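Local atomic coordinates of beta-ketoacyl-[acyl-carrier-protein] synthase FabY (Pseudomonas aeruginosa, PDB entry 4CW4), a protein that catalyses the condensation of acetyl-CoA with malonyl-ACP to give acetoacetyl-ACP, the primer with which bacterial fatty acid synthesis begins. Residues Pro408-Thr413 with Gly542-Gly547; Phe26-Arg31 with Arg43-Ala48; Asn216-Glu221 with Val627-Ala632. All coordinates share one frame; numbering follows the deposited sequence.

Contact 1. Residues Pro408-Thr413 with Gly542-Gly547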
ATOM      1  N   PRO A 408      -7.458 -16.446  13.642  1.00 21.95           N
ATOM      2  CA  PRO A 408      -7.808 -17.722  13.017  1.00 22.51           C
ATOM      3  C   PRO A 408      -7.757 -17.786  11.496  1.00 19.48           C
ATOM      4  O   PRO A 408      -7.929 -18.883  10.982  1.00 19.75           O
ATOM      5  CB  PRO A 408      -9.238 -17.970  13.484  1.00 24.45           C
ATOM      6  CG  PRO A 408      -9.715 -16.742  14.066  1.00 22.68           C
ATOM      7  CD  PRO A 408      -8.563 -15.887  14.431  1.00 21.11           C
ATOM      8  N   GLY A 409      -7.527 -16.675  10.805  1.00 16.71           N
ATOM      9  CA  GLY A 409      -7.575 -16.672   9.356  1.00 14.53           C
ATOM     10  C   GLY A 409      -6.591 -17.635   8.716  1.00 12.20           C
ATOM     11  O   GLY A 409      -6.840 -18.175   7.637  1.00 11.54           O
ATOM     12  N   ASN A 410      -5.444 -17.835   9.353  1.00 11.67           N
ATOM     13  CA  ASN A 410      -4.424 -18.694   8.767  1.00 11.62           C
ATOM     14  C   ASN A 410      -4.861 -20.173   8.737  1.00 11.19           C
ATOM     15  O   ASN A 410      -4.365 -20.934   7.918  1.00 11.62           O
ATOM     16  CB  ASN A 410      -3.096 -18.485   9.503  1.00 11.91           C
ATOM     17  CG  ASN A 410      -1.882 -19.017   8.762  1.00 13.10           C
ATOM     18  OD1 ASN A 410      -0.949 -19.467   9.411  1.00 16.26           O
ATOM     19  ND2 ASN A 410      -1.841 -18.898   7.458  1.00 12.64           N
ATOM     20  N   TYR A 411      -5.834 -20.567   9.563  1.00 11.00           N
ATOM     21  CA  TYR A 411      -6.410 -21.909   9.433  1.00 11.19           C
ATOM     22  C   TYR A 411      -7.015 -22.078   8.049  1.00 11.35           C
ATOM     23  O   TYR A 411      -6.850 -23.096   7.392  1.00 13.01           O
ATOM     24  CB  TYR A 411      -7.478 -22.175  10.499  1.00 13.17           C
ATOM     25  CG  TYR A 411      -6.930 -22.514  11.867  1.00 13.90           C
ATOM     26  CD1 TYR A 411      -6.639 -21.508  12.783  1.00 14.12           C
ATOM     27  CD2 TYR A 411      -6.710 -23.836  12.249  1.00 15.39           C
ATOM     28  CE1 TYR A 411      -6.136 -21.803  14.035  1.00 16.28           C
ATOM     29  CE2 TYR A 411      -6.206 -24.142  13.507  1.00 16.83           C
ATOM     30  CZ  TYR A 411      -5.915 -23.111  14.390  1.00 17.81           C
ATOM     31  OH  TYR A 411      -5.419 -23.364  15.648  1.00 19.76           O
ATOM     32  N   LEU A 412      -7.754 -21.058   7.640  1.00 10.53           N
ATOM     33  CA  LEU A 412      -8.471 -21.063   6.377  1.00 11.58           C
ATOM     34  C   LEU A 412      -7.514 -21.030   5.183  1.00 10.85           C
ATOM     35  O   LEU A 412      -7.708 -21.774   4.221  1.00 12.10           O
ATOM     36  CB  LEU A 412      -9.436 -19.886   6.309  1.00 13.50           C
ATOM     37  CG  LEU A 412     -10.749 -20.033   7.090  1.00 15.77           C
ATOM     38  CD1 LEU A 412     -10.548 -20.309   8.563  1.00 17.75           C
ATOM     39  CD2 LEU A 412     -11.593 -18.789   6.906  1.00 16.30           C
ATOM     40  N   THR A 413      -6.482 -20.186   5.241  1.00 10.20           N
ATOM     41  CA  THR A 413      -5.568 -20.089   4.106  1.00  9.76           C
ATOM     42  C   THR A 413      -4.796 -21.393   3.905  1.00 10.46           C
ATOM     43  O   THR A 413      -4.646 -21.855   2.779  1.00 10.70           O
ATOM     44  CB  THR A 413      -4.594 -18.884   4.192  1.00  9.57           C
ATOM     45  OG1 THR A 413      -3.624 -19.061   5.233  1.00 10.56           O
ATOM     46  CG2 THR A 413      -5.344 -17.583   4.457  1.00  9.66           C
ATOM     47  N   GLY A 542      -4.609  -8.836  11.090  1.00 14.96           N
ATOM     48  CA  GLY A 542      -5.479  -9.894  10.600  1.00 13.70           C
ATOM     49  C   GLY A 542      -5.197 -10.197   9.144  1.00 12.59           C
ATOM     50  O   GLY A 542      -6.106 -10.335   8.342  1.00 14.06           O
ATOM     51  N   ASN A 543      -3.913 -10.304   8.815  1.00 12.83           N
ATOM     52  CA  ASN A 543      -3.476 -10.619   7.471  1.00 11.74           C
ATOM     53  C   ASN A 543      -2.845 -11.998   7.436  1.00 11.30           C
ATOM     54  O   ASN A 543      -1.912 -12.265   8.174  1.00 13.62           O
ATOM     55  CB  ASN A 543      -2.516  -9.524   6.979  1.00 12.25           C
ATOM     56  CG  ASN A 543      -3.259  -8.246   6.610  1.00 12.01           C
ATOM     57  OD1 ASN A 543      -3.985  -8.210   5.614  1.00 12.23           O
ATOM     58  ND2 ASN A 543      -3.113  -7.206   7.420  1.00 12.93           N
ATOM     59  N   ASN A 544      -3.389 -12.883   6.608  1.00 10.29           N
ATOM     60  CA  ASN A 544      -2.881 -14.249   6.480  1.00 10.18           C
ATOM     61  C   ASN A 544      -2.915 -14.643   5.023  1.00  9.63           C
ATOM     62  O   ASN A 544      -3.855 -14.302   4.309  1.00 10.70           O
ATOM     63  CB  ASN A 544      -3.747 -15.254   7.253  1.00 11.17           C
ATOM     64  CG  ASN A 544      -3.960 -14.861   8.703  1.00 10.86           C
ATOM     65  OD1 ASN A 544      -3.128 -15.140   9.572  1.00 11.60           O
ATOM     66  ND2 ASN A 544      -5.082 -14.211   8.975  1.00 11.81           N
ATOM     67  N   ALA A 545      -1.916 -15.400   4.583  1.00  9.98           N
ATOM     68  CA  ALA A 545      -1.911 -15.904   3.216  1.00  9.45           C
ATOM     69  C   ALA A 545      -1.138 -17.188   3.124  1.00  9.82           C
ATOM     70  O   ALA A 545      -0.175 -17.386   3.865  1.00 10.75           O
ATOM     71  CB  ALA A 545      -1.334 -14.871   2.240  1.00 10.42           C
ATOM     72  N   SER A 546      -1.574 -18.054   2.204  1.00  9.98           N
ATOM     73  CA  SER A 546      -0.822 -19.253   1.871  1.00  9.58           C
ATOM     74  C   SER A 546      -0.800 -19.432   0.364  1.00  8.95           C
ATOM     75  O   SER A 546      -1.825 -19.265  -0.306  1.00 10.56           O
ATOM     76  CB  SER A 546      -1.428 -20.497   2.525  1.00 10.89           C
ATOM     77  OG  SER A 546      -1.550 -20.333   3.919  1.00 10.21           O
ATOM     78  N   GLY A 547       0.381 -19.725  -0.172  1.00 10.80           N
ATOM     79  CA  GLY A 547       0.553 -19.937  -1.598  1.00 10.21           C
ATOM     80  C   GLY A 547       0.947 -21.356  -1.956  1.00 10.44           C
ATOM     81  O   GLY A 547       1.610 -22.041  -1.164  1.00 11.26           O
TER
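T413 holds OG1 in the crowded position between its backbone N and carbonyl carbon (chi1 70°), while S546 turns OG beside its own backbone N, anti to the carbonyl carbon; these torsions set the two hydroxyls tip to tip. N410, with CG anti to the backbone N (chi1 -164°), brings its ND2 to T413 OG1. The contact lies in the C-terminal half of the thiolase fold, where the first turn of helix 409-425 packs on the start of strand 543-550. The short axes run nearly parallel, 17° apart, with a closest approach of 7.2 Å.

The polar link is directional. T413 OG1 donates to S546 OG at 2.8 Å, and T413 OG1 in turn accepts a bent bond from N410 ND2 at 2.9 Å, tilted out of the amide plane. The chain closes on N536, whose OD1 is hydrogen-bonded by both S546 OG and N410 ND2, so both hydroxyls and the N410 ND2 end are satisfied within one small network, while N410 OD1 takes a weak bond from K538 NZ. N410 approaches to about 6 Å, side chain to side chain, from H439, a predicted active-site residue.

Toward the helix start, the N544 amide fits against the backbone. It crosses the N410 side chain obliquely, yet the two amide planes are nearly parallel. N544 CG lies 3.4 Å from N410 N, and N544 ND2, which D397 and N395 O bind, sits 3.5 Å from CA of G409. The other branch of T413, the methyl CG2, rests 3.6 Å from N544 O.

Contact 2. Residues Phe26-Arg31 with Arg43-Ala48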
ATOM      1  N   PHE A  26      19.771 -17.767  -9.811  1.00  8.63           N
ATOM      2  CA  PHE A  26      20.551 -18.989  -9.974  1.00  9.23           C
ATOM      3  C   PHE A  26      20.794 -19.716  -8.659  1.00  9.66           C
ATOM      4  O   PHE A  26      21.696 -20.543  -8.557  1.00 10.51           O
ATOM      5  CB  PHE A  26      21.840 -18.706 -10.756  1.00 10.68           C
ATOM      6  CG  PHE A  26      21.563 -18.054 -12.091  1.00 11.06           C
ATOM      7  CD1 PHE A  26      21.392 -16.672 -12.173  1.00 11.95           C
ATOM      8  CD2 PHE A  26      21.386 -18.806 -13.235  1.00 11.47           C
ATOM      9  CE1 PHE A  26      21.068 -16.062 -13.376  1.00 12.88           C
ATOM     10  CE2 PHE A  26      21.083 -18.200 -14.460  1.00 11.10           C
ATOM     11  CZ  PHE A  26      20.906 -16.828 -14.524  1.00 12.67           C
ATOM     12  N   HIS A  27      19.953 -19.417  -7.678  1.00  9.44           N
ATOM     13  CA  HIS A  27      19.950 -20.090  -6.390  1.00  9.18           C
ATOM     14  C   HIS A  27      21.192 -19.815  -5.546  1.00  9.51           C
ATOM     15  O   HIS A  27      21.497 -20.592  -4.657  1.00 10.94           O
ATOM     16  CB  HIS A  27      19.772 -21.599  -6.564  1.00  9.25           C
ATOM     17  CG  HIS A  27      18.606 -21.957  -7.415  1.00  9.36           C
ATOM     18  ND1 HIS A  27      17.313 -21.859  -6.960  1.00  9.94           N
ATOM     19  CD2 HIS A  27      18.528 -22.374  -8.701  1.00 10.32           C
ATOM     20  CE1 HIS A  27      16.485 -22.198  -7.931  1.00 10.23           C
ATOM     21  NE2 HIS A  27      17.194 -22.530  -8.991  1.00 10.30           N
ATOM     22  N   HIS A  28      21.906 -18.725  -5.800  1.00  9.51           N
ATOM     23  CA  HIS A  28      23.074 -18.413  -4.959  1.00  9.50           C
ATOM     24  C   HIS A  28      22.739 -18.160  -3.498  1.00  8.92           C
ATOM     25  O   HIS A  28      23.422 -18.674  -2.629  1.00  9.30           O
ATOM     26  CB  HIS A  28      23.873 -17.254  -5.527  1.00  9.35           C
ATOM     27  CG  HIS A  28      24.593 -17.615  -6.781  1.00 10.52           C
ATOM     28  ND1 HIS A  28      25.718 -18.414  -6.784  1.00 11.45           N
ATOM     29  CD2 HIS A  28      24.333 -17.322  -8.074  1.00 10.55           C
ATOM     30  CE1 HIS A  28      26.124 -18.587  -8.029  1.00 11.02           C
ATOM     31  NE2 HIS A  28      25.292 -17.941  -8.833  1.00 10.68           N
ATOM     32  N   GLY A  29      21.670 -17.413  -3.221  1.00  9.62           N
ATOM     33  CA  GLY A  29      21.274 -17.164  -1.840  1.00 10.32           C
ATOM     34  C   GLY A  29      20.900 -18.455  -1.133  1.00  8.82           C
ATOM     35  O   GLY A  29      21.281 -18.695   0.003  1.00  9.18           O
ATOM     36  N   PHE A  30      20.143 -19.301  -1.828  1.00  8.71           N
ATOM     37  CA  PHE A  30      19.792 -20.611  -1.317  1.00  8.74           C
ATOM     38  C   PHE A  30      21.044 -21.387  -0.982  1.00  9.09           C
ATOM     39  O   PHE A  30      21.160 -21.979   0.093  1.00  9.81           O
ATOM     40  CB  PHE A  30      18.956 -21.369  -2.353  1.00  9.90           C
ATOM     41  CG  PHE A  30      18.638 -22.781  -1.953  1.00  9.45           C
ATOM     42  CD1 PHE A  30      17.583 -23.054  -1.107  1.00  9.95           C
ATOM     43  CD2 PHE A  30      19.397 -23.834  -2.411  1.00 10.14           C
ATOM     44  CE1 PHE A  30      17.281 -24.353  -0.752  1.00 10.64           C
ATOM     45  CE2 PHE A  30      19.110 -25.131  -2.026  1.00 11.06           C
ATOM     46  CZ  PHE A  30      18.063 -25.389  -1.185  1.00 11.62           C
ATOM     47  N   ARG A  31      22.000 -21.369  -1.891  1.00  9.08           N
ATOM     48  CA  ARG A  31      23.223 -22.113  -1.663  1.00 10.67           C
ATOM     49  C   ARG A  31      23.962 -21.607  -0.427  1.00 10.07           C
ATOM     50  O   ARG A  31      24.532 -22.400   0.309  1.00 10.85           O
ATOM     51  CB  ARG A  31      24.134 -22.074  -2.880  1.00 11.33           C
ATOM     52  CG  ARG A  31      23.715 -23.007  -3.988  1.00 12.94           C
ATOM     53  CD  ARG A  31      24.752 -22.951  -5.091  1.00 15.06           C
ATOM     54  NE  ARG A  31      24.311 -22.114  -6.170  1.00 14.96           N
ATOM     55  CZ  ARG A  31      25.039 -21.844  -7.254  1.00 14.65           C
ATOM     56  NH1 ARG A  31      26.318 -22.190  -7.325  1.00 14.17           N
ATOM     57  NH2 ARG A  31      24.502 -21.160  -8.238  1.00 15.94           N
ATOM     58  N   ARG A  43      29.410 -24.789  -4.021  1.00 11.97           N
ATOM     59  CA  ARG A  43      29.760 -23.988  -2.849  1.00 12.82           C
ATOM     60  C   ARG A  43      30.832 -22.973  -3.203  1.00 12.86           C
ATOM     61  O   ARG A  43      30.703 -21.802  -2.872  1.00 13.81           O
ATOM     62  CB  ARG A  43      30.218 -24.872  -1.681  1.00 14.42           C
ATOM     63  CG  ARG A  43      30.926 -24.103  -0.566  1.00 14.30           C
ATOM     64  CD  ARG A  43      31.060 -24.883   0.731  1.00 15.83           C
ATOM     65  NE  ARG A  43      31.843 -26.092   0.497  1.00 16.63           N
ATOM     66  CZ  ARG A  43      31.341 -27.324   0.441  1.00 18.52           C
ATOM     67  NH1 ARG A  43      30.049 -27.567   0.653  1.00 18.45           N
ATOM     68  NH2 ARG A  43      32.149 -28.336   0.183  1.00 19.34           N
ATOM     69  N   GLN A  44      31.887 -23.413  -3.882  1.00 13.57           N
ATOM     70  CA  GLN A  44      33.002 -22.526  -4.170  1.00 14.86           C
ATOM     71  C   GLN A  44      32.592 -21.449  -5.167  1.00 13.82           C
ATOM     72  O   GLN A  44      33.042 -20.309  -5.090  1.00 15.24           O
ATOM     73  CB  GLN A  44      34.204 -23.334  -4.658  1.00 16.86           C
ATOM     74  CG  GLN A  44      34.824 -24.145  -3.527  1.00 18.56           C
ATOM     75  CD  GLN A  44      35.701 -25.307  -3.991  1.00 20.73           C
ATOM     76  OE1 GLN A  44      35.931 -25.530  -5.188  1.00 21.78           O
ATOM     77  NE2 GLN A  44      36.184 -26.064  -3.027  1.00 21.68           N
ATOM     78  N   GLU A  45      31.714 -21.791  -6.099  1.00 13.00           N
ATOM     79  CA  GLU A  45      31.208 -20.803  -7.040  1.00 12.13           C
ATOM     80  C   GLU A  45      30.415 -19.713  -6.309  1.00 11.79           C
ATOM     81  O   GLU A  45      30.601 -18.520  -6.547  1.00 12.68           O
ATOM     82  CB  GLU A  45      30.302 -21.467  -8.075  1.00 12.73           C
ATOM     83  CG  GLU A  45      29.826 -20.492  -9.134  1.00 13.85           C
ATOM     84  CD  GLU A  45      28.870 -21.124 -10.113  1.00 14.66           C
ATOM     85  OE1 GLU A  45      27.792 -21.619  -9.683  1.00 15.08           O
ATOM     86  OE2 GLU A  45      29.204 -21.126 -11.316  1.00 17.46           O
ATOM     87  N   THR A  46      29.513 -20.117  -5.427  1.00 11.35           N
ATOM     88  CA  THR A  46      28.730 -19.145  -4.663  1.00 11.51           C
ATOM     89  C   THR A  46      29.611 -18.295  -3.758  1.00 11.71           C
ATOM     90  O   THR A  46      29.419 -17.089  -3.688  1.00 11.60           O
ATOM     91  CB  THR A  46      27.641 -19.848  -3.865  1.00 11.22           C
ATOM     92  OG1 THR A  46      26.682 -20.401  -4.777  1.00 10.63           O
ATOM     93  CG2 THR A  46      26.936 -18.881  -2.925  1.00 11.69           C
ATOM     94  N   LEU A  47      30.559 -18.919  -3.071  1.00 10.94           N
ATOM     95  CA  LEU A  47      31.516 -18.180  -2.245  1.00 12.21           C
ATOM     96  C   LEU A  47      32.342 -17.177  -3.039  1.00 12.49           C
ATOM     97  O   LEU A  47      32.547 -16.049  -2.590  1.00 13.53           O
ATOM     98  CB  LEU A  47      32.430 -19.120  -1.451  1.00 13.15           C
ATOM     99  CG  LEU A  47      31.784 -19.958  -0.341  1.00 14.49           C
ATOM    100  CD1 LEU A  47      32.817 -20.884   0.327  1.00 14.49           C
ATOM    101  CD2 LEU A  47      31.087 -19.104   0.697  1.00 16.60           C
ATOM    102  N   ALA A  48      32.821 -17.579  -4.212  1.00 12.51           N
ATOM    103  CA  ALA A  48      33.532 -16.645  -5.062  1.00 13.02           C
ATOM    104  C   ALA A  48      32.655 -15.450  -5.430  1.00 12.60           C
ATOM    105  O   ALA A  48      33.090 -14.297  -5.379  1.00 13.25           O
ATOM    106  CB  ALA A  48      34.029 -17.347  -6.312  1.00 13.39           C
TER
HETATM  107  O   HOH W   1      25.449 -20.884 -10.844  1.00 14.00           O
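The imidazole of H28 and the guanidinium of R31 overlap only at their margins: R31 NH2 stands 3.0 Å above one face of the ring, offset toward its rim, and F26 O lies farther out over the same face. Seen from the guanidinium, H28 ND1 and T46 OG1 both sit over one face, whereas F26 O, E45 CD and a water oxygen are ranged round its edge, in plane. The edge of the imidazole is met by T46, whose CB is in the ring plane and whose OG1 makes a hydrogen bond with ND1 at 3.0 Å.

The salt bridge and the other hydrogen bonds are made at the guanidinium edge. R31 NH1 donates to E45 OE1 at 2.8 Å with an almost linear N-H (178°), forming a salt bridge. The carboxylate uses its anti lone pair and is turned 54° from the guanidinium plane. NH2 gives one bond to F26 O at 2.9 Å and another, of 2.8 Å, to the water, which donates onward to E45 OE1 at 2.7 Å. NH1 also reaches A42 O, so four in-segment and nearby acceptors fix the rotation of the group. A bend at chi3 (-101°) brings it there.

All this joins consecutive helices, 28-33 and 40-53, near the N-terminus of the chain; H27 occupies the N-cap position of the first. E45 spans the gap with an extended chain, CG anti to the backbone N.

Although T46 OG1 is only 3.1 Å from R31 NH1, the angle is too poor for a bond, since the oxygen stands over the guanidinium face. Helix 565-590 adds a further anchor: D586 OD1 is hydrogen-bonded to H28 NE2, and L590 packs on both H28 and E45.

Contact 3. Residues Asn216-Glu221 with Val627-Ala632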
ATOM      1  N   ASN A 216       6.368  -9.700 -28.171  1.00 15.32           N
ATOM      2  CA  ASN A 216       5.494 -10.863 -28.271  1.00 15.23           C
ATOM      3  C   ASN A 216       4.157 -10.760 -27.552  1.00 15.03           C
ATOM      4  O   ASN A 216       3.394 -11.717 -27.555  1.00 17.40           O
ATOM      5  CB  ASN A 216       6.227 -12.121 -27.809  1.00 15.62           C
ATOM      6  CG  ASN A 216       7.018 -12.771 -28.928  1.00 16.09           C
ATOM      7  OD1 ASN A 216       6.530 -13.673 -29.612  1.00 18.04           O
ATOM      8  ND2 ASN A 216       8.235 -12.303 -29.132  1.00 16.06           N
ATOM      9  N   VAL A 217       3.867  -9.606 -26.955  1.00 14.18           N
ATOM     10  CA  VAL A 217       2.592  -9.395 -26.259  1.00 13.61           C
ATOM     11  C   VAL A 217       2.039  -8.010 -26.599  1.00 14.12           C
ATOM     12  O   VAL A 217       2.745  -7.188 -27.183  1.00 14.33           O
ATOM     13  CB  VAL A 217       2.749  -9.568 -24.720  1.00 14.92           C
ATOM     14  CG1 VAL A 217       3.244 -10.979 -24.393  1.00 15.24           C
ATOM     15  CG2 VAL A 217       3.682  -8.531 -24.124  1.00 14.05           C
ATOM     16  N   GLN A 218       0.775  -7.757 -26.270  1.00 14.03           N
ATOM     17  CA  GLN A 218       0.216  -6.415 -26.407  1.00 14.09           C
ATOM     18  C   GLN A 218       0.745  -5.503 -25.293  1.00 13.93           C
ATOM     19  O   GLN A 218       1.180  -5.975 -24.240  1.00 14.07           O
ATOM     20  CB  GLN A 218      -1.317  -6.443 -26.423  1.00 16.48           C
ATOM     21  CG  GLN A 218      -1.847  -7.263 -27.600  1.00 19.64           C
ATOM     22  CD  GLN A 218      -3.337  -7.146 -27.814  1.00 23.69           C
ATOM     23  OE1 GLN A 218      -3.960  -6.212 -27.365  1.00 23.18           O
ATOM     24  NE2 GLN A 218      -3.911  -8.126 -28.492  1.00 27.24           N
ATOM     25  N   PRO A 219       0.750  -4.187 -25.538  1.00 14.23           N
ATOM     26  CA  PRO A 219       1.372  -3.293 -24.546  1.00 14.82           C
ATOM     27  C   PRO A 219       0.738  -3.333 -23.147  1.00 13.45           C
ATOM     28  O   PRO A 219       1.428  -3.090 -22.156  1.00 15.23           O
ATOM     29  CB  PRO A 219       1.185  -1.894 -25.165  1.00 15.74           C
ATOM     30  CG  PRO A 219       1.105  -2.156 -26.632  1.00 17.19           C
ATOM     31  CD  PRO A 219       0.360  -3.473 -26.767  1.00 15.40           C
ATOM     32  N   ASP A 220      -0.552  -3.635 -23.078  1.00 13.56           N
ATOM     33  CA  ASP A 220      -1.257  -3.714 -21.808  1.00 13.35           C
ATOM     34  C   ASP A 220      -1.127  -5.068 -21.127  1.00 13.77           C
ATOM     35  O   ASP A 220      -1.677  -5.253 -20.049  1.00 15.29           O
ATOM     36  CB  ASP A 220      -2.736  -3.346 -21.981  1.00 13.56           C
ATOM     37  CG  ASP A 220      -3.478  -4.272 -22.936  1.00 14.14           C
ATOM     38  OD1 ASP A 220      -2.823  -4.911 -23.785  1.00 13.70           O
ATOM     39  OD2 ASP A 220      -4.735  -4.313 -22.860  1.00 17.35           O
ATOM     40  N   GLU A 221      -0.392  -5.997 -21.740  1.00 12.56           N
ATOM     41  CA  GLU A 221      -0.294  -7.370 -21.220  1.00 12.27           C
ATOM     42  C   GLU A 221       0.939  -7.659 -20.342  1.00 12.62           C
ATOM     43  O   GLU A 221       1.252  -8.816 -20.020  1.00 13.59           O
ATOM     44  CB  GLU A 221      -0.399  -8.372 -22.388  1.00 12.61           C
ATOM     45  CG  GLU A 221      -1.817  -8.435 -22.960  1.00 13.04           C
ATOM     46  CD  GLU A 221      -1.961  -9.381 -24.131  1.00 14.60           C
ATOM     47  OE1 GLU A 221      -0.939  -9.640 -24.813  1.00 15.08           O
ATOM     48  OE2 GLU A 221      -3.097  -9.863 -24.354  1.00 17.00           O
ATOM     49  N   VAL A 627      -5.221  -4.088 -28.987  1.00 15.12           N
ATOM     50  CA  VAL A 627      -6.549  -4.318 -29.558  1.00 15.71           C
ATOM     51  C   VAL A 627      -7.510  -4.556 -28.415  1.00 16.03           C
ATOM     52  O   VAL A 627      -7.240  -5.396 -27.576  1.00 16.55           O
ATOM     53  CB  VAL A 627      -6.537  -5.541 -30.490  1.00 17.05           C
ATOM     54  CG1 VAL A 627      -7.890  -5.723 -31.170  1.00 16.67           C
ATOM     55  CG2 VAL A 627      -5.414  -5.409 -31.506  1.00 18.03           C
ATOM     56  N   TYR A 628      -8.620  -3.822 -28.379  1.00 15.45           N
ATOM     57  CA  TYR A 628      -9.572  -3.942 -27.283  1.00 16.46           C
ATOM     58  C   TYR A 628     -10.119  -5.358 -27.256  1.00 18.82           C
ATOM     59  O   TYR A 628     -10.465  -5.917 -28.303  1.00 20.03           O
ATOM     60  CB  TYR A 628     -10.730  -2.960 -27.456  1.00 15.86           C
ATOM     61  CG  TYR A 628     -10.313  -1.517 -27.679  1.00 14.79           C
ATOM     62  CD1 TYR A 628      -9.396  -0.894 -26.848  1.00 14.58           C
ATOM     63  CD2 TYR A 628     -10.838  -0.784 -28.728  1.00 14.91           C
ATOM     64  CE1 TYR A 628      -9.018   0.409 -27.048  1.00 14.55           C
ATOM     65  CE2 TYR A 628     -10.460   0.518 -28.944  1.00 14.94           C
ATOM     66  CZ  TYR A 628      -9.543   1.115 -28.099  1.00 14.18           C
ATOM     67  OH  TYR A 628      -9.168   2.424 -28.311  1.00 14.39           O
ATOM     68  N   LYS A 629     -10.199  -5.935 -26.062  1.00 20.16           N
ATOM     69  CA  LYS A 629     -10.623  -7.324 -25.926  1.00 22.34           C
ATOM     70  C   LYS A 629     -12.133  -7.495 -25.963  1.00 23.52           C
ATOM     71  O   LYS A 629     -12.877  -6.777 -25.298  1.00 25.30           O
ATOM     72  CB  LYS A 629     -10.029  -7.935 -24.651  1.00 23.95           C
ATOM     73  CG  LYS A 629      -8.537  -8.244 -24.784  1.00 25.64           C
ATOM     74  CD  LYS A 629      -7.969  -8.885 -23.528  1.00 26.27           C
ATOM     75  CE  LYS A 629      -6.620  -9.544 -23.785  1.00 26.58           C
ATOM     76  NZ  LYS A 629      -5.495  -8.575 -23.936  1.00 25.80           N
ATOM     77  N   LYS A 630     -12.578  -8.450 -26.771  1.00 24.46           N
ATOM     78  CA  LYS A 630     -13.985  -8.820 -26.835  1.00 26.92           C
ATOM     79  C   LYS A 630     -14.426  -9.395 -25.493  1.00 26.46           C
ATOM     80  O   LYS A 630     -13.770 -10.273 -24.943  1.00 27.28           O
ATOM     81  CB  LYS A 630     -14.207  -9.847 -27.953  1.00 29.66           C
ATOM     82  CG  LYS A 630     -15.627 -10.401 -28.048  1.00 32.50           C
ATOM     83  CD  LYS A 630     -16.588  -9.382 -28.642  1.00 34.44           C
ATOM     84  CE  LYS A 630     -17.940 -10.019 -29.018  1.00 35.51           C
ATOM     85  NZ  LYS A 630     -18.798 -10.360 -27.838  1.00 35.86           N
ATOM     86  N   ASP A 631     -15.559  -8.904 -25.002  1.00 25.52           N
ATOM     87  CA  ASP A 631     -16.104  -9.234 -23.691  1.00 24.40           C
ATOM     88  C   ASP A 631     -17.296 -10.181 -23.857  1.00 25.48           C
ATOM     89  O   ASP A 631     -18.195  -9.900 -24.644  1.00 26.50           O
ATOM     90  CB  ASP A 631     -16.572  -7.932 -23.033  1.00 22.71           C
ATOM     91  CG  ASP A 631     -17.016  -8.118 -21.607  1.00 21.34           C
ATOM     92  OD1 ASP A 631     -16.717  -9.182 -21.020  1.00 21.07           O
ATOM     93  OD2 ASP A 631     -17.650  -7.183 -21.070  1.00 20.24           O
ATOM     94  N   ALA A 632     -17.294 -11.301 -23.136  1.00 24.64           N
ATOM     95  CA  ALA A 632     -18.435 -12.220 -23.137  1.00 24.84           C
ATOM     96  C   ALA A 632     -19.062 -12.354 -21.752  1.00 22.95           C
ATOM     97  O   ALA A 632     -19.997 -13.131 -21.568  1.00 22.60           O
ATOM     98  CB  ALA A 632     -18.016 -13.588 -23.661  1.00 26.03           C
TER
HETATM   99  O   HOH W   2      -6.316  -8.210 -27.383  1.00 32.45           O
HETATM  100  O   HOH W   3      -5.559  -7.187 -21.587  1.00 29.47           O
HETATM  101  O   HOH W   4      -6.744  -5.290 -24.383  1.00 32.27           O
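Two direct bonds carry this contact between loops. K629 NZ donates to E221 OE2 at 2.8 Å in a salt bridge, approaching from above the carboxylate plane, and V627 N donates to Q218 OE1 at 3.0 Å. The second bond is moderately bent (149°), with the nitrogen standing 50° out of the carbonyl plane of the amide.

Three waters extend this shell. One accepts a weak bond from Q218 NE2 and donates to V627 O at 3.0 Å, so the amide clasps the V627 backbone both directly and through solvent. A second accepts from K629 NZ at 2.7 Å. The third bridges D220 OD2, at 2.7 Å, to V627 O. D220 itself is 4.5 Å from K629 NZ by OD2, beyond a salt bridge; its stronger partner is K416 of the second subunit. The ammonium pairs with E221 and has D220 as a second, more distant carboxylate, an arrangement consistent with a charged lysine.

The acceptors are held by their own turn. E221 OE1 takes a bond from Q218 N at 2.9 Å, leaving OE2 for K629, and E221 N is bonded to Q218 O. Both Q218 and E221 run extended beyond CG, whereas K629 bends at chi4 (75°) to bring NZ onto the carboxylate.

In the ketosynthase fold, residues 216-221 link helix 210-215 to strand 222-225, and V217 packs on helix 375-381. The partner segment leaves the short strand 626-627, where L626 touches P219 and D220 and V627 packs on strand 616-618, so the C-terminal tail is fastened to the N-terminal half of the fold.

Overall arrangement
The three contacts are well separated. Centres of contacts 1 and 2 are 33 Å apart, of 1 and 3 34 Å, and of 2 and 3 40 Å; none touches another. Along the chain, contact 2 closes first, between neighbouring helices near the N-terminus. Contact 1 is nested inside the long loop that contact 3 closes, which spans most of the ketosynthase region and ends in the C-terminal tail. Contacts 1 and 3 share the dimer interface: L412 packs on L626 of the second subunit, while D220 meets K416 of the second subunit, a residue of that copy's helix 409-425. Contact 2 touches no other chain and ties together N-terminal helices within one subunit.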